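Local coordinates for sister chromatid cohesion protein (PDB 5T8V), which probably acts as a cohesin loader at chromatin, this chain being the C-terminal, HEAT-repeat part of the SCC2 protein, at residues A56-K67 against A125-I136. Numbering follows the deposited sequence.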
# COMPACT_ATOMS: atom_id res chain seq x y z
N ALA A 56 10.24 59.83 34.80
CA ALA A 56 9.50 58.62 34.43
C ALA A 56 8.68 58.05 35.59
O ALA A 56 7.54 57.63 35.34
CB ALA A 56 10.48 57.57 33.90
N PRO A 57 9.17 58.00 36.83
CA PRO A 57 8.36 57.41 37.91
C PRO A 57 7.12 58.23 38.23
O PRO A 57 6.02 57.70 38.38
CB PRO A 57 9.33 57.36 39.09
CG PRO A 57 10.69 57.50 38.49
CD PRO A 57 10.51 58.37 37.30
N THR A 58 7.30 59.55 38.35
CA THR A 58 6.15 60.42 38.59
C THR A 58 5.15 60.32 37.45
O THR A 58 3.93 60.32 37.68
CB THR A 58 6.60 61.87 38.80
OG1 THR A 58 5.46 62.72 38.87
CG2 THR A 58 7.50 62.34 37.67
N GLN A 59 5.64 60.22 36.21
CA GLN A 59 4.74 59.96 35.09
C GLN A 59 3.98 58.66 35.29
O GLN A 59 2.78 58.59 35.00
CB GLN A 59 5.54 59.92 33.78
CG GLN A 59 5.87 61.29 33.20
CD GLN A 59 4.66 61.99 32.62
OE1 GLN A 59 3.53 61.56 32.83
NE2 GLN A 59 4.90 63.06 31.88
N THR A 60 4.66 57.63 35.78
CA THR A 60 3.99 56.36 36.05
C THR A 60 2.83 56.55 37.02
O THR A 60 1.69 56.18 36.73
CB THR A 60 4.99 55.33 36.60
OG1 THR A 60 5.96 55.03 35.60
CG2 THR A 60 4.29 54.05 37.02
N LYS A 61 3.11 57.13 38.19
CA LYS A 61 2.06 57.30 39.18
C LYS A 61 0.91 58.15 38.64
O LYS A 61 -0.26 57.83 38.86
CB LYS A 61 2.63 57.92 40.46
CG LYS A 61 3.57 56.98 41.21
CD LYS A 61 3.53 57.22 42.72
CE LYS A 61 4.89 57.65 43.26
NZ LYS A 61 4.77 58.33 44.58
N LEU A 62 1.23 59.23 37.91
CA LEU A 62 0.18 60.01 37.28
C LEU A 62 -0.67 59.14 36.36
O LEU A 62 -1.90 59.27 36.34
CB LEU A 62 0.78 61.18 36.49
CG LEU A 62 1.21 62.42 37.26
CD1 LEU A 62 1.79 63.45 36.30
CD2 LEU A 62 0.05 63.02 38.04
N GLN A 63 -0.04 58.25 35.61
CA GLN A 63 -0.79 57.36 34.74
C GLN A 63 -1.74 56.48 35.55
O GLN A 63 -2.91 56.32 35.19
CB GLN A 63 0.16 56.50 33.91
CG GLN A 63 0.93 57.30 32.87
CD GLN A 63 2.18 56.59 32.39
OE1 GLN A 63 2.39 55.40 32.66
NE2 GLN A 63 3.03 57.31 31.67
N SER A 64 -1.25 55.91 36.65
CA SER A 64 -2.11 55.08 37.49
C SER A 64 -3.33 55.87 37.98
O SER A 64 -4.47 55.42 37.83
CB SER A 64 -1.31 54.54 38.68
OG SER A 64 -2.10 53.68 39.48
N ALA A 65 -3.09 57.06 38.54
CA ALA A 65 -4.20 57.87 39.03
C ALA A 65 -5.19 58.20 37.92
O ALA A 65 -6.41 58.14 38.11
CB ALA A 65 -3.66 59.14 39.67
N LEU A 66 -4.67 58.55 36.74
CA LEU A 66 -5.53 58.84 35.60
C LEU A 66 -6.41 57.65 35.25
O LEU A 66 -7.62 57.79 35.01
CB LEU A 66 -4.68 59.26 34.39
CG LEU A 66 -4.01 60.63 34.48
CD1 LEU A 66 -2.92 60.74 33.43
CD2 LEU A 66 -5.03 61.74 34.29
N LYS A 67 -5.82 56.45 35.21
CA LYS A 67 -6.61 55.25 34.95
C LYS A 67 -7.70 55.07 36.00
O LYS A 67 -8.83 54.69 35.67
CB LYS A 67 -5.70 54.02 34.89
CG LYS A 67 -6.43 52.69 34.93
CD LYS A 67 -5.56 51.56 34.40
CE LYS A 67 -5.97 50.21 34.96
NZ LYS A 67 -5.49 50.01 36.36
N ALA A 125 11.59 59.38 30.58
CA ALA A 125 10.66 60.47 30.81
C ALA A 125 9.81 60.73 29.57
O ALA A 125 8.62 61.02 29.67
CB ALA A 125 11.41 61.73 31.23
N ALA A 126 10.42 60.62 28.38
CA ALA A 126 9.68 60.84 27.15
C ALA A 126 8.74 59.68 26.85
O ALA A 126 7.59 59.90 26.44
CB ALA A 126 10.65 61.05 25.99
N ILE A 127 9.20 58.45 27.03
CA ILE A 127 8.36 57.28 26.79
C ILE A 127 7.08 57.38 27.61
O ILE A 127 5.96 57.35 27.07
CB ILE A 127 9.13 55.99 27.12
CG1 ILE A 127 10.31 55.82 26.16
CG2 ILE A 127 8.22 54.76 27.04
CD1 ILE A 127 11.27 54.71 26.55
N ARG A 128 7.22 57.53 28.93
CA ARG A 128 6.05 57.56 29.78
C ARG A 128 5.29 58.88 29.67
O ARG A 128 4.09 58.91 29.98
CB ARG A 128 6.46 57.28 31.22
CG ARG A 128 6.85 55.82 31.42
CD ARG A 128 6.86 55.42 32.87
NE ARG A 128 6.92 53.96 33.02
CZ ARG A 128 5.87 53.16 33.04
NH1 ARG A 128 4.64 53.65 32.92
NH2 ARG A 128 6.03 51.85 33.18
N ALA A 129 5.94 59.94 29.21
CA ALA A 129 5.21 61.15 28.85
C ALA A 129 4.24 60.87 27.71
O ALA A 129 3.06 61.25 27.76
CB ALA A 129 6.18 62.26 28.46
N ALA A 130 4.72 60.19 26.66
CA ALA A 130 3.84 59.79 25.57
C ALA A 130 2.69 58.93 26.09
O ALA A 130 1.53 59.15 25.74
CB ALA A 130 4.63 59.02 24.51
N ARG A 131 3.01 57.94 26.93
CA ARG A 131 1.95 57.10 27.49
C ARG A 131 0.89 57.95 28.19
O ARG A 131 -0.31 57.74 28.00
CB ARG A 131 2.55 56.08 28.46
CG ARG A 131 1.52 55.12 29.02
CD ARG A 131 2.16 53.90 29.64
NE ARG A 131 1.20 52.80 29.77
CZ ARG A 131 0.49 52.54 30.86
NH1 ARG A 131 0.60 53.28 31.95
NH2 ARG A 131 -0.36 51.51 30.85
N THR A 132 1.33 58.92 29.00
CA THR A 132 0.38 59.80 29.68
C THR A 132 -0.49 60.55 28.67
O THR A 132 -1.72 60.62 28.83
CB THR A 132 1.12 60.78 30.58
OG1 THR A 132 1.77 60.06 31.64
CG2 THR A 132 0.16 61.79 31.20
N SER A 133 0.13 61.12 27.64
CA SER A 133 -0.64 61.84 26.63
C SER A 133 -1.72 60.95 26.03
O SER A 133 -2.90 61.34 25.96
CB SER A 133 0.29 62.37 25.54
OG SER A 133 1.20 63.32 26.06
N MET A 134 -1.34 59.75 25.58
CA MET A 134 -2.32 58.84 24.99
C MET A 134 -3.45 58.55 25.96
O MET A 134 -4.63 58.68 25.61
CB MET A 134 -1.63 57.55 24.56
CG MET A 134 -0.49 57.74 23.55
SD MET A 134 -0.97 58.68 22.09
CE MET A 134 -0.15 60.24 22.40
N ARG A 135 -3.12 58.15 27.19
CA ARG A 135 -4.17 57.85 28.16
C ARG A 135 -5.10 59.04 28.34
O ARG A 135 -6.32 58.87 28.45
CB ARG A 135 -3.55 57.45 29.49
CG ARG A 135 -4.57 57.28 30.60
CD ARG A 135 -4.06 56.37 31.69
NE ARG A 135 -3.98 54.98 31.24
CZ ARG A 135 -3.32 54.02 31.87
NH1 ARG A 135 -2.66 54.29 32.99
NH2 ARG A 135 -3.31 52.79 31.39
N ILE A 136 -4.55 60.25 28.38
CA ILE A 136 -5.39 61.45 28.44
C ILE A 136 -6.33 61.50 27.25
O ILE A 136 -7.49 61.92 27.36
CB ILE A 136 -4.52 62.71 28.54
CG1 ILE A 136 -3.87 62.79 29.92
CG2 ILE A 136 -5.35 63.97 28.26
CD1 ILE A 136 -2.80 63.86 30.05
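Q63 drives its amide into segment 125-136 as a knob among R128, R131, T132 and R135. With CG set beside the backbone N (chi1 -69°) and the chain extended beyond it, the amide reaches across the groove and is used at both ends. NE2 donates to OG1 of T132 at 3.0 Å, with the acceptor lying in the amide plane. OE1 takes NH1 of R131 at 2.9 Å in a fairly straight bond (159°); the oxygen lies in that guanidinium plane, whereas the donor stands above the plane of the carbonyl. NH1 of R128 adds a weak, strongly bent bond to OE1. T132 OG1 in turn donates to OE1 of Q59 at 2.6 Å, so one buried hydroxyl links both glutamines; the bend at chi2 of Q59 also puts NE2 3.6 Å from CA of A129. Were Q63 cut back to an alanine, the T132 hydroxyl would probably lose its amide donor and R131 NH1 this acceptor, with a gap left among the arginines. NH1 of R135 makes a weak bond to the backbone O of Q63 at 3.0 Å, and CB of K67 covers one face of that guanidinium near its rim. L66 CD1 packs on CG2 of T132 (3.9 Å) and CG1 of I136. R128 is the reciprocal knob, among A56, Q59, T60 and Q63: near-parallel helix packing (segment axes 17° apart, 8.5 Å at closest approach) with a polar centre. Outside, R128 NE forms a salt bridge with D199 of helix 190-213, and R135 NH1 binds a citrate probably left from crystallisation. Helices 56-71, which follows the small sheet 44-46/52-54, and 120-136 sit in a helical cluster near the chain's N-terminal end: helix 81-96 contacts Q59 and S133, helix 9-36 L62 and L66, helix 149-172 A130 and M134.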